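Local coordinates for protein transcriptional regulator KdgR (Pseudomonas aeruginosa, PDB 5Y6I) that probably regulates transcription as an IclR-family DNA-binding factor, with a helix-turn-helix domain for DNA and a separate C-terminal domain, at residues V45-P48 / A49-H53; F158-E161 / R162-A165; A184-A187 / V188-G192. All blocks are in the same frame, centred on the assembly; numbering follows the deposited sequence.

Interaction 1 of 3, residues V45-P48 / A49-H53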
# COMPACT_ATOMS: atom_id res chain seq x y z
N VAL A 45 16.42 4.33 19.89
CA VAL A 45 17.60 4.31 19.01
C VAL A 45 18.92 4.21 19.75
O VAL A 45 19.97 4.29 19.10
CB VAL A 45 17.79 5.57 18.14
CG1 VAL A 45 16.58 5.86 17.37
CG2 VAL A 45 18.11 6.76 19.00
N GLY A 46 18.91 4.09 21.07
CA GLY A 46 20.15 3.93 21.82
C GLY A 46 21.20 5.01 21.65
O GLY A 46 22.38 4.70 21.48
N MET A 47 20.80 6.27 21.69
CA MET A 47 21.74 7.38 21.68
C MET A 47 21.45 8.33 22.84
O MET A 47 20.35 8.32 23.40
CB MET A 47 21.66 8.13 20.35
CG MET A 47 21.60 7.21 19.17
SD MET A 47 21.73 8.09 17.61
CE MET A 47 20.27 9.11 17.71
N PRO A 48 22.44 9.12 23.25
CA PRO A 48 22.20 10.10 24.32
C PRO A 48 21.06 11.05 23.99
O PRO A 48 20.85 11.42 22.83
CB PRO A 48 23.54 10.85 24.42
CG PRO A 48 24.56 9.92 23.83
CD PRO A 48 23.88 8.81 23.09
N ALA A 49 20.30 11.44 25.02
CA ALA A 49 19.13 12.28 24.81
C ALA A 49 19.50 13.59 24.14
O ALA A 49 18.72 14.11 23.33
CB ALA A 49 18.41 12.57 26.12
N SER A 50 20.69 14.12 24.44
CA SER A 50 21.08 15.43 23.91
C SER A 50 21.29 15.38 22.40
O SER A 50 20.79 16.24 21.66
CB SER A 50 22.32 15.94 24.64
OG SER A 50 23.28 14.92 24.88
N LYS A 51 22.00 14.36 21.90
CA LYS A 51 22.15 14.25 20.45
C LYS A 51 20.80 14.03 19.77
O LYS A 51 20.56 14.56 18.68
CB LYS A 51 23.13 13.12 20.09
CG LYS A 51 23.01 12.58 18.68
CD LYS A 51 24.22 11.71 18.29
CE LYS A 51 24.00 10.23 18.63
NZ LYS A 51 25.20 9.35 18.56
N VAL A 52 19.88 13.29 20.40
CA VAL A 52 18.57 13.11 19.77
C VAL A 52 17.86 14.44 19.68
O VAL A 52 17.36 14.83 18.61
CB VAL A 52 17.72 12.06 20.53
CG1 VAL A 52 16.32 11.91 19.89
CG2 VAL A 52 18.43 10.72 20.52
N HIS A 53 17.83 15.20 20.78
CA HIS A 53 17.20 16.51 20.74
C HIS A 53 17.79 17.39 19.64
O HIS A 53 17.06 18.12 18.98
CB HIS A 53 17.30 17.22 22.09
CG HIS A 53 16.90 18.66 22.01
ND1 HIS A 53 15.59 19.06 22.15
CD2 HIS A 53 17.61 19.77 21.74
CE1 HIS A 53 15.52 20.37 21.99
NE2 HIS A 53 16.73 20.83 21.74
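Met47 reaches from the turn onto the first turn of the next helix, where Lys51 and Val52 receive it. Its CB starts the contact, 3.6 Å from CE of Lys51, and CG follows the same lysine methylene at a slightly longer distance. SD then lies 3.3 Å from Lys51 CE, beside the aliphatic end of a chain that crosses the methionine at about a right angle. At the tip, a bend at chi3 (-61°) turns the methyl round, so that CE packs 3.7 Å from CG2 of Val52. A long, unbranched methionine suits this place because one residue can touch both a surface lysine and a buried valine. The lysine contributes its hydrocarbon part and is bent at chi3, which sets Lys51 CE beside the sulfur.

Val45 comes just ahead of Gly46, and its CG2 lies 4.3 Å from Val52 CG2. Gly46 has positive phi, which glycine accepts easily, and it lets the chain leave helix 38-45. Pro48 stands at the N-cap position; Pro48 O accepts the N-H of Val52 (N to O 3.2 Å), the first i to i+4 bond of the new helix.

This is the turn of a helix-turn-helix, and helix 49-61 is by family precedent probably the one presented to DNA. Val52 packs back on Leu38, Leu41 and Ala42 of helix 38-45, while Met47 meets Val21 and Ile25 of helix 18-31 and Val45 meets Ala28, so the turn is seated against both preceding helices.

Interaction 2 of 3, residues F158-E161 / R162-A165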
# COMPACT_ATOMS: atom_id res chain seq x y z
N PHE A 158 -6.98 -16.57 2.01
CA PHE A 158 -6.58 -15.26 2.49
C PHE A 158 -7.38 -14.09 1.94
O PHE A 158 -7.45 -13.06 2.61
CB PHE A 158 -5.09 -15.05 2.20
CG PHE A 158 -4.20 -15.89 3.06
CD1 PHE A 158 -3.87 -17.18 2.69
CD2 PHE A 158 -3.75 -15.41 4.28
CE1 PHE A 158 -3.07 -17.97 3.50
CE2 PHE A 158 -2.95 -16.20 5.10
CZ PHE A 158 -2.61 -17.48 4.70
N LEU A 159 -8.01 -14.21 0.78
CA LEU A 159 -8.82 -13.10 0.28
C LEU A 159 -10.19 -13.10 0.91
O LEU A 159 -10.67 -14.12 1.42
CB LEU A 159 -8.96 -13.16 -1.23
CG LEU A 159 -7.65 -13.01 -1.95
CD1 LEU A 159 -7.67 -13.98 -3.05
CD2 LEU A 159 -7.39 -11.52 -2.35
N PRO A 160 -10.87 -11.95 0.89
CA PRO A 160 -12.26 -11.92 1.34
C PRO A 160 -13.12 -12.94 0.63
O PRO A 160 -12.88 -13.32 -0.52
CB PRO A 160 -12.69 -10.48 1.02
CG PRO A 160 -11.48 -9.71 1.02
CD PRO A 160 -10.45 -10.60 0.43
N GLU A 161 -14.14 -13.40 1.35
CA GLU A 161 -15.10 -14.33 0.78
C GLU A 161 -15.79 -13.73 -0.43
O GLU A 161 -16.13 -14.44 -1.38
CB GLU A 161 -16.09 -14.75 1.87
CG GLU A 161 -17.51 -15.06 1.43
CD GLU A 161 -17.59 -16.31 0.58
OE1 GLU A 161 -16.62 -17.11 0.55
OE2 GLU A 161 -18.64 -16.50 -0.06
N ARG A 162 -15.91 -12.40 -0.44
CA ARG A 162 -16.76 -11.73 -1.41
C ARG A 162 -16.14 -11.71 -2.80
O ARG A 162 -16.85 -11.83 -3.81
CB ARG A 162 -17.05 -10.31 -0.90
CG ARG A 162 -17.60 -9.39 -1.95
CD ARG A 162 -19.09 -9.57 -2.08
NE ARG A 162 -19.58 -8.96 -3.30
CZ ARG A 162 -20.73 -8.30 -3.39
NH1 ARG A 162 -21.48 -8.13 -2.31
NH2 ARG A 162 -21.11 -7.78 -4.54
N GLU A 163 -14.82 -11.57 -2.91
CA GLU A 163 -14.22 -11.55 -4.23
C GLU A 163 -13.78 -12.92 -4.73
O GLU A 163 -13.18 -13.01 -5.81
CB GLU A 163 -13.06 -10.56 -4.28
CG GLU A 163 -12.21 -10.46 -3.04
CD GLU A 163 -11.07 -9.47 -3.23
OE1 GLU A 163 -10.73 -8.75 -2.27
OE2 GLU A 163 -10.52 -9.41 -4.35
N VAL A 164 -14.06 -13.99 -3.99
CA VAL A 164 -13.82 -15.33 -4.50
C VAL A 164 -15.12 -16.06 -4.83
O VAL A 164 -15.12 -16.92 -5.72
CB VAL A 164 -12.98 -16.17 -3.51
CG1 VAL A 164 -11.77 -15.42 -3.03
CG2 VAL A 164 -13.78 -16.72 -2.38
N ALA A 165 -16.24 -15.70 -4.19
CA ALA A 165 -17.41 -16.57 -4.17
C ALA A 165 -18.01 -16.75 -5.55
O ALA A 165 -18.42 -17.86 -5.91
CB ALA A 165 -18.45 -16.00 -3.20
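Glu163 OE1 comes to the CG-CD edge of the Pro160 ring, off to one side of its plane, with the carboxylate turned steeply (more than 70°) to the ring. This oxygen leads, 3.3 Å from CD and 3.5 Å from CG of the proline. Glu161 has Ala165 CB above the plane of its carboxylate, displaced toward OE2 at 3.2 Å, and CG2 of Val164 lies farther off on that same side. A bend at chi2 (68°) folds the Glu161 chain back along the helix for this.

Val164, buried, packs CG1 4.0 Å from Leu159 CB, and its branched, apolar side chain suits such a place. Proline fits the approach to a helix, where its ring closure fixes phi and its missing N-H breaks no helical hydrogen bond. The Glu161 carbonyl oxygen receives two weak bonds, from Val164 N at 3.4 Å and from Ala165 N at 3.1 Å.

Leu159 and Glu163 also rest on Trp117 of strand 111-118. The charges are served unequally: Glu161 OE1 forms a salt bridge with Arg168, whereas Glu163 OE1 has a long, weak ion pair with Arg105 of the second subunit and stands close to that subunit's Asp106. Asp106 would tend to raise the proton affinity of Glu163, and Arg105 to lower it, while negative charge at the start of helix 162-171 probably interacts favourably with the helix dipole.

Interaction 3 of 3, residues A184-A187 / V188-G192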
# COMPACT_ATOMS: atom_id res chain seq x y z
N ALA A 184 -18.62 -27.61 5.34
CA ALA A 184 -17.97 -27.68 6.64
C ALA A 184 -16.48 -27.97 6.50
O ALA A 184 -15.64 -27.17 6.92
CB ALA A 184 -18.64 -28.76 7.49
N ALA A 185 -16.13 -29.11 5.90
CA ALA A 185 -14.73 -29.43 5.65
C ALA A 185 -14.03 -28.30 4.90
O ALA A 185 -12.87 -27.99 5.18
CB ALA A 185 -14.61 -30.73 4.85
N TYR A 186 -14.73 -27.68 3.95
CA TYR A 186 -14.13 -26.56 3.22
C TYR A 186 -13.71 -25.46 4.18
O TYR A 186 -12.61 -24.91 4.08
CB TYR A 186 -15.11 -26.05 2.16
CG TYR A 186 -14.84 -24.67 1.60
CD1 TYR A 186 -14.15 -24.50 0.40
CD2 TYR A 186 -15.31 -23.53 2.24
CE1 TYR A 186 -13.91 -23.24 -0.12
CE2 TYR A 186 -15.08 -22.27 1.73
CZ TYR A 186 -14.38 -22.13 0.55
OH TYR A 186 -14.14 -20.86 0.04
N ALA A 187 -14.59 -25.13 5.13
CA ALA A 187 -14.30 -24.04 6.06
C ALA A 187 -13.17 -24.41 7.02
O ALA A 187 -12.37 -23.55 7.40
CB ALA A 187 -15.56 -23.65 6.82
N VAL A 188 -13.07 -25.69 7.41
CA VAL A 188 -11.97 -26.08 8.29
C VAL A 188 -10.65 -26.06 7.54
O VAL A 188 -9.58 -25.81 8.13
CB VAL A 188 -12.25 -27.45 8.94
CG1 VAL A 188 -13.66 -27.53 9.43
CG2 VAL A 188 -11.94 -28.57 7.98
N LEU A 189 -10.68 -26.29 6.23
CA LEU A 189 -9.42 -26.32 5.50
C LEU A 189 -8.85 -24.91 5.31
O LEU A 189 -7.64 -24.71 5.44
CB LEU A 189 -9.59 -27.03 4.16
CG LEU A 189 -8.32 -26.93 3.31
CD1 LEU A 189 -7.26 -27.95 3.74
CD2 LEU A 189 -8.63 -27.07 1.83
N LEU A 190 -9.70 -23.93 5.02
CA LEU A 190 -9.22 -22.55 4.87
C LEU A 190 -8.68 -22.01 6.19
O LEU A 190 -7.70 -21.25 6.20
CB LEU A 190 -10.35 -21.66 4.35
CG LEU A 190 -10.91 -22.17 3.02
CD1 LEU A 190 -11.77 -21.13 2.34
CD2 LEU A 190 -9.74 -22.59 2.12
N GLU A 191 -9.28 -22.39 7.30
CA GLU A 191 -8.70 -22.05 8.59
C GLU A 191 -7.36 -22.74 8.78
O GLU A 191 -6.47 -22.21 9.46
CB GLU A 191 -9.70 -22.41 9.69
CG GLU A 191 -9.19 -22.39 11.12
CD GLU A 191 -10.30 -22.72 12.10
OE1 GLU A 191 -10.12 -22.55 13.33
OE2 GLU A 191 -11.37 -23.13 11.61
N GLY A 192 -7.17 -23.90 8.17
CA GLY A 192 -5.89 -24.58 8.27
C GLY A 192 -4.81 -23.86 7.50
O GLY A 192 -3.70 -23.66 8.00
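Two torsions bring Tyr186 and Leu190 together, one turn apart on the same helix. The tyrosine CG is anti to the backbone N (chi1 163°), which carries the ring outward from the helix, leaning slightly toward its C-terminal end; in Leu190, CG lies beside the backbone N (chi1 -57°) and chi2 of -166° extends CD1 outward and back toward the preceding turn, where the ring lies. The leucine crosses one face of the ring: CG stands 4.2 Å above the plane, offset toward the rim, and CD1 reaches the hydroxyl end, 3.3 Å from CZ and equally near OH. A long flat ring and a branched aliphatic chain pair well here, since the leucine can cover carbon surface while the hydroxyl at the far end serves Arg168.

The backbone has the ordinary helical pattern. Leu190 N donates to Tyr186 O at 3.2 Å, and Val188 N to Ala184 O at 3.0 Å. Ala184 and Ala187 are exposed, and alanine favours the helix. Near the helix start, Ala185 N is bonded to Asp182 OD1.

The Tyr186 hydroxyl accepts a weak hydrogen bond from Arg168 NH1, linking helices 183-196 and 162-171; the leucine methyl probably shields part of this link, and the positive charge would tend to polarise the phenol.

In the fold
From the N terminus the contacts come in series, none nesting or crossing, and each joins adjoining segments instead of closing a long loop. Interaction 1 turns the chain from helix 38-45 into helix 49-61 of the helix-turn-helix domain. Interaction 2, about 47 Å away between centres and across the centre of the chain, turns it from helix 150-158 into helix 162-171 in the C-terminal domain and faces the second subunit. Interaction 3 lies within the next helix, 183-196, its centre about 14 Å from that of interaction 2. Interactions 2 and 3 do not touch directly; Arg168 bridges them, partnering both Glu161 and Tyr186.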